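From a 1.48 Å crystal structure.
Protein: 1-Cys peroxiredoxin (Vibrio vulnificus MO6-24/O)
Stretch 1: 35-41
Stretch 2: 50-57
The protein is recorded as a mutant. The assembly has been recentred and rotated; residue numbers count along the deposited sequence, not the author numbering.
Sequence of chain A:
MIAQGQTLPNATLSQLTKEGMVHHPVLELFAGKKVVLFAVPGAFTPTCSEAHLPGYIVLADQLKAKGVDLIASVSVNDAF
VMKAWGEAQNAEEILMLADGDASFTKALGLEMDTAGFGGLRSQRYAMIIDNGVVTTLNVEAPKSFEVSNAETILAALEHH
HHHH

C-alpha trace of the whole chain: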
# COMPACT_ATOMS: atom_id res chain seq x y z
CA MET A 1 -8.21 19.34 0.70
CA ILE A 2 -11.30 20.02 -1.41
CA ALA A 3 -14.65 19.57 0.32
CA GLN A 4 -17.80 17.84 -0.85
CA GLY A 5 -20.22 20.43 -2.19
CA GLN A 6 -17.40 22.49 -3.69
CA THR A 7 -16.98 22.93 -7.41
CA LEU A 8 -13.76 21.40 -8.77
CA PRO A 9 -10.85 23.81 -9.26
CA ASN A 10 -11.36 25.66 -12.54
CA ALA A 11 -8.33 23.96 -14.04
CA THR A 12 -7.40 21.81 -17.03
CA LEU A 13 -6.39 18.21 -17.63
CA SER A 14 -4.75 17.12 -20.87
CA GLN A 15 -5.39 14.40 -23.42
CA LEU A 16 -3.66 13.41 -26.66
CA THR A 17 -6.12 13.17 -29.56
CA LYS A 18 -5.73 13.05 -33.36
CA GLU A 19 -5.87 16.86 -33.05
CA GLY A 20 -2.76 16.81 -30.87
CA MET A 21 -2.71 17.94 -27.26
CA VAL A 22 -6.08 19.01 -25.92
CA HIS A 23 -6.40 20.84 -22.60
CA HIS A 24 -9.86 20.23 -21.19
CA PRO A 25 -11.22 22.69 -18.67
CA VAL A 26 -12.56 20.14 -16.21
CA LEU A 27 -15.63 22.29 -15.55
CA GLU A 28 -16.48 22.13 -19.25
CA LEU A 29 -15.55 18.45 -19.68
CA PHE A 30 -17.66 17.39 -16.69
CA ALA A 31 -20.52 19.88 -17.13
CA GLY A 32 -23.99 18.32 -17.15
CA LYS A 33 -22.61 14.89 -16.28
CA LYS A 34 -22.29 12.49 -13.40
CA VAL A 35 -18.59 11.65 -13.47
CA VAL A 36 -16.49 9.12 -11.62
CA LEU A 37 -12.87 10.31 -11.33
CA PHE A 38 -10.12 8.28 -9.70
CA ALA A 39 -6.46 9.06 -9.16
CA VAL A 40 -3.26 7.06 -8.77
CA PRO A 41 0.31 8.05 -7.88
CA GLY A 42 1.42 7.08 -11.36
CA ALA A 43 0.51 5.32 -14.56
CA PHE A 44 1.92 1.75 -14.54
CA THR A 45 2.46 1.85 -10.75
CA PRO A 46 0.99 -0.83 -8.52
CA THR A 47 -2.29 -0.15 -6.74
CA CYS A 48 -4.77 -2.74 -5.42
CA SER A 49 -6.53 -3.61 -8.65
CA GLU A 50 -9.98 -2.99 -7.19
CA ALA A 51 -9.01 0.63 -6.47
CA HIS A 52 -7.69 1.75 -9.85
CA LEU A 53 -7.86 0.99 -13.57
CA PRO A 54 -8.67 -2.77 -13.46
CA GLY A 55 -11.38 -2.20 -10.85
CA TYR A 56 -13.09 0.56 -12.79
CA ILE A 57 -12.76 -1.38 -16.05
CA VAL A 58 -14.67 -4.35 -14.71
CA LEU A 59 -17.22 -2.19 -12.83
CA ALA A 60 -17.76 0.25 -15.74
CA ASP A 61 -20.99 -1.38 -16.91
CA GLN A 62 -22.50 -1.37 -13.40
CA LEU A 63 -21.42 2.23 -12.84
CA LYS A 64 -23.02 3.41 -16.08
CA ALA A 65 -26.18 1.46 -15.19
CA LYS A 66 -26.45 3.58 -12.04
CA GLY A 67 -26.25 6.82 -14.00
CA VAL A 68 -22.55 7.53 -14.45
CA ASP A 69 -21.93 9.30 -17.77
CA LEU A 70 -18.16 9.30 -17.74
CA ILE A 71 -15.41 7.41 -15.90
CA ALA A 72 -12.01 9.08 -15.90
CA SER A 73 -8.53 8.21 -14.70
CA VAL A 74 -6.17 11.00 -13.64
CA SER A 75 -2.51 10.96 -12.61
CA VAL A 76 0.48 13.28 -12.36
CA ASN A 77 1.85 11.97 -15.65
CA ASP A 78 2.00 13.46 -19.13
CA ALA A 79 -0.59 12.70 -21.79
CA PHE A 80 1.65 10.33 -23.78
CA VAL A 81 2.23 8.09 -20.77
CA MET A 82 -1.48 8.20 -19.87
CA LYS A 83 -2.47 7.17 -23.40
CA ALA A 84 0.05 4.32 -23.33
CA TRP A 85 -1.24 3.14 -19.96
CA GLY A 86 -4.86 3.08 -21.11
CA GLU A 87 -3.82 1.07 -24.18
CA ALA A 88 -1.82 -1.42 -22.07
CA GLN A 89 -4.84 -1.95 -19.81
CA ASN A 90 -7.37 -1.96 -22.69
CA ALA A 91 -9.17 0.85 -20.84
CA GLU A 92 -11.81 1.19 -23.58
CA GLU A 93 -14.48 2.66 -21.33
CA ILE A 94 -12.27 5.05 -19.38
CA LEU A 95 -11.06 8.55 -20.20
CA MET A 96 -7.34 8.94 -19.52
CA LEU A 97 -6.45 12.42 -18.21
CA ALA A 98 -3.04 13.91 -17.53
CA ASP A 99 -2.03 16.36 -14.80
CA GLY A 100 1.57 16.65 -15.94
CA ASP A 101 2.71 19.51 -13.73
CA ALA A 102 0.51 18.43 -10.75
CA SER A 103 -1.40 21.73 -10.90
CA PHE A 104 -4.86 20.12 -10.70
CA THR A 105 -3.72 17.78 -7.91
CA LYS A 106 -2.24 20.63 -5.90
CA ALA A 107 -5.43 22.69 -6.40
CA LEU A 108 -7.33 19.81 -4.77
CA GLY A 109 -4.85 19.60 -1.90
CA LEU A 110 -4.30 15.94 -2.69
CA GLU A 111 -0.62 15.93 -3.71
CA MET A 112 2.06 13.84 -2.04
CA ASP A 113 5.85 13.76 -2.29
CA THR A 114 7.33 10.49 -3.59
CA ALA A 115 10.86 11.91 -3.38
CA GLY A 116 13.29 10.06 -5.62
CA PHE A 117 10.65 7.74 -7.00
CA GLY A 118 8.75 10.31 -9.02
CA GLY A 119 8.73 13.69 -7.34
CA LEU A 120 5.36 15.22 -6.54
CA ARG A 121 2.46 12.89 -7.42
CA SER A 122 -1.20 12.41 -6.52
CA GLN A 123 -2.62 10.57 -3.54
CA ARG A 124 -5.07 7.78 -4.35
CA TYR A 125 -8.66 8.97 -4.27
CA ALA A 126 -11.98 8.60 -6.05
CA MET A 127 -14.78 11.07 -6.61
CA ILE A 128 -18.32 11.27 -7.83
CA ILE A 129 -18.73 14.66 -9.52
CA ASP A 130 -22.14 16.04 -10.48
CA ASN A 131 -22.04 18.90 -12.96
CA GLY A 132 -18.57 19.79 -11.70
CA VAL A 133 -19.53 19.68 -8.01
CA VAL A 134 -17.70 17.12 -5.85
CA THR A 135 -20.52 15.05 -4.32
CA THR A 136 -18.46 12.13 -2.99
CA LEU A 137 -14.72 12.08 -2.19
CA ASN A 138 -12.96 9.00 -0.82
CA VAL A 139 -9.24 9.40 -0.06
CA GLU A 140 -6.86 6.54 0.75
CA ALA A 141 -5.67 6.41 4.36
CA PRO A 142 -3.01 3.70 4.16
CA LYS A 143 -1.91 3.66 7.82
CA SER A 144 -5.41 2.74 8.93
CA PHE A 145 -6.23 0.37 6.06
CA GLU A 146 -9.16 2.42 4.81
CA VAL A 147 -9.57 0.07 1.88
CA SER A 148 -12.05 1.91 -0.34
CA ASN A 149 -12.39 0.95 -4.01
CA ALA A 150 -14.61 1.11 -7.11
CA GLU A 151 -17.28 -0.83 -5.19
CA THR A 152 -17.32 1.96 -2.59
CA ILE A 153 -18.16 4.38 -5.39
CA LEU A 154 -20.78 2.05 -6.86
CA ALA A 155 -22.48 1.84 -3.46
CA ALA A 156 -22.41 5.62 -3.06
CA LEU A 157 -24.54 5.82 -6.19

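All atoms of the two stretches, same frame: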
# COMPACT_ATOMS: atom_id res chain seq x y z
N VAL A 35 -19.92 12.12 -13.12
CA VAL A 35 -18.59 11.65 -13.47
C VAL A 35 -17.95 10.92 -12.31
O VAL A 35 -18.04 11.37 -11.18
CB VAL A 35 -17.68 12.83 -13.89
CG1 VAL A 35 -16.26 12.38 -14.16
CG2 VAL A 35 -18.26 13.54 -15.09
N VAL A 36 -17.34 9.78 -12.60
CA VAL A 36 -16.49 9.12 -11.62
C VAL A 36 -15.05 9.39 -12.01
O VAL A 36 -14.66 9.12 -13.14
CB VAL A 36 -16.77 7.62 -11.54
CG1 VAL A 36 -15.67 6.92 -10.73
CG2 VAL A 36 -18.13 7.38 -10.92
N LEU A 37 -14.28 10.00 -11.10
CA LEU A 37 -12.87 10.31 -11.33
C LEU A 37 -12.05 9.61 -10.28
O LEU A 37 -12.35 9.72 -9.09
CB LEU A 37 -12.64 11.81 -11.27
CG LEU A 37 -11.22 12.35 -11.41
CD1 LEU A 37 -10.73 12.13 -12.82
CD2 LEU A 37 -11.17 13.83 -11.05
N PHE A 38 -11.00 8.90 -10.69
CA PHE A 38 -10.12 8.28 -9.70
C PHE A 38 -8.67 8.58 -10.06
O PHE A 38 -8.31 8.71 -11.23
CB PHE A 38 -10.37 6.76 -9.58
CG PHE A 38 -10.05 5.98 -10.82
CD1 PHE A 38 -10.99 5.85 -11.82
CD2 PHE A 38 -8.81 5.39 -10.99
CE1 PHE A 38 -10.71 5.15 -12.98
CE2 PHE A 38 -8.51 4.69 -12.14
CZ PHE A 38 -9.46 4.57 -13.13
N ALA A 39 -7.86 8.70 -9.01
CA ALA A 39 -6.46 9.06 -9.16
C ALA A 39 -5.53 7.99 -8.62
O ALA A 39 -5.88 7.25 -7.68
CB ALA A 39 -6.18 10.38 -8.45
N VAL A 40 -4.33 7.95 -9.19
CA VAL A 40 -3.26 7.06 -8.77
C VAL A 40 -1.98 7.87 -8.67
O VAL A 40 -1.90 8.98 -9.20
CB VAL A 40 -3.06 5.88 -9.76
CG1 VAL A 40 -4.29 4.99 -9.76
CG2 VAL A 40 -2.71 6.40 -11.17
N PRO A 41 -0.96 7.33 -7.97
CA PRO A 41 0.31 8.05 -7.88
C PRO A 41 1.09 8.03 -9.18
O PRO A 41 1.99 8.86 -9.38
CB PRO A 41 1.08 7.29 -6.80
CG PRO A 41 0.03 6.53 -6.04
CD PRO A 41 -0.99 6.16 -7.07
N GLU A 50 -8.63 -3.43 -7.45
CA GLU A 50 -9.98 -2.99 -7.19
C GLU A 50 -10.10 -1.47 -7.03
O GLU A 50 -11.20 -0.92 -7.12
CB GLU A 50 -10.51 -3.67 -5.92
CG GLU A 50 -9.78 -3.20 -4.67
CD GLU A 50 -9.97 -4.13 -3.48
OE1 GLU A 50 -10.70 -3.74 -2.54
OE2 GLU A 50 -9.37 -5.23 -3.48
N ALA A 51 -8.97 -0.80 -6.79
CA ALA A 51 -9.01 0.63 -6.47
C ALA A 51 -8.50 1.52 -7.60
O ALA A 51 -8.50 2.75 -7.48
CB ALA A 51 -8.22 0.90 -5.20
N HIS A 52 -8.05 0.92 -8.71
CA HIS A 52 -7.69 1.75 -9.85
C HIS A 52 -8.14 1.11 -11.16
O HIS A 52 -9.21 0.51 -11.22
CB HIS A 52 -6.19 2.09 -9.84
CG HIS A 52 -5.29 0.94 -10.19
ND1 HIS A 52 -4.36 1.01 -11.22
CD2 HIS A 52 -5.17 -0.30 -9.66
CE1 HIS A 52 -3.72 -0.13 -11.30
NE2 HIS A 52 -4.19 -0.95 -10.37
N LEU A 53 -7.37 1.28 -12.23
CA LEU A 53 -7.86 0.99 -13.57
C LEU A 53 -8.58 -0.38 -13.72
O LEU A 53 -9.72 -0.41 -14.20
CB LEU A 53 -6.70 1.11 -14.57
CG LEU A 53 -6.99 1.54 -16.01
CD1 LEU A 53 -8.12 2.56 -16.11
CD2 LEU A 53 -5.72 2.09 -16.62
N PRO A 54 -7.96 -1.50 -13.29
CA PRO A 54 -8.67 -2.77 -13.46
C PRO A 54 -10.04 -2.80 -12.79
O PRO A 54 -11.00 -3.31 -13.38
CB PRO A 54 -7.74 -3.79 -12.81
CG PRO A 54 -6.40 -3.18 -12.90
CD PRO A 54 -6.62 -1.71 -12.72
N GLY A 55 -10.13 -2.24 -11.59
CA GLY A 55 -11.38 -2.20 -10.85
C GLY A 55 -12.47 -1.40 -11.53
O GLY A 55 -13.64 -1.80 -11.53
N TYR A 56 -12.10 -0.27 -12.11
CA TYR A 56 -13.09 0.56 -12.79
C TYR A 56 -13.43 0.01 -14.17
O TYR A 56 -14.55 0.17 -14.63
CB TYR A 56 -12.61 2.03 -12.86
CG TYR A 56 -12.68 2.66 -11.49
CD1 TYR A 56 -13.86 3.23 -11.02
CD2 TYR A 56 -11.59 2.61 -10.63
CE1 TYR A 56 -13.93 3.75 -9.74
CE2 TYR A 56 -11.66 3.14 -9.34
CZ TYR A 56 -12.83 3.72 -8.92
OH TYR A 56 -12.94 4.24 -7.65
N ILE A 57 -12.48 -0.70 -14.78
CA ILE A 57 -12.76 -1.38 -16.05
C ILE A 57 -13.85 -2.42 -15.86
O ILE A 57 -14.84 -2.44 -16.60
CB ILE A 57 -11.48 -2.03 -16.62
CG1 ILE A 57 -10.57 -0.96 -17.22
CG2 ILE A 57 -11.84 -3.04 -17.70
CD1 ILE A 57 -9.19 -1.48 -17.62
O HOH W 1 -6.94 4.84 -6.68

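The strand of stretch 1 runs nearly antiparallel to the helix that starts at Leu 53: their N-to-C directions differ by 160°, and the axes come no closer than 10.4 Å. That spacing leaves room for side chains, and no direct hydrogen bond crosses the interface. Along the strand, CA-to-CB bonds alternate, so Val 36, Phe 38 and Val 40 point toward stretch 2 while Leu 37 and Ala 39 point away.

The aromatic contact is central. The rings of Phe 38 and Tyr 56 form an offset stack, with planes 6° apart and centroids separated by 4.1 Å; Phe 38 CE1 lies 3.5 Å from Tyr 56 CG. Phe 38 adopts the p rotamer and Tyr 56 the m rotamer.

Apolar contacts extend this stack. Val 36 CG1 sits 3.7 Å from Tyr 56 CE1, Phe 38 CZ is 3.8 Å from Leu 53 CD1, and Val 40 CG1 approaches His 52 CB at 3.5 Å, touching the aliphatic base of the histidine. Phe 38 CE2 also lies 3.6 Å from Leu 53 N, a van der Waals contact with the backbone where the helix begins.

Polar linkage is indirect: one water donates to Ala 39 O (2.8 Å from its oxygen) and to Ala 51 O (2.7 Å), bridging two carbonyls that cannot bond each other. Within stretch 2, Tyr 56 N donates to His 52 O at 3.1 Å, tying the tyrosine backbone to the N-cap residue.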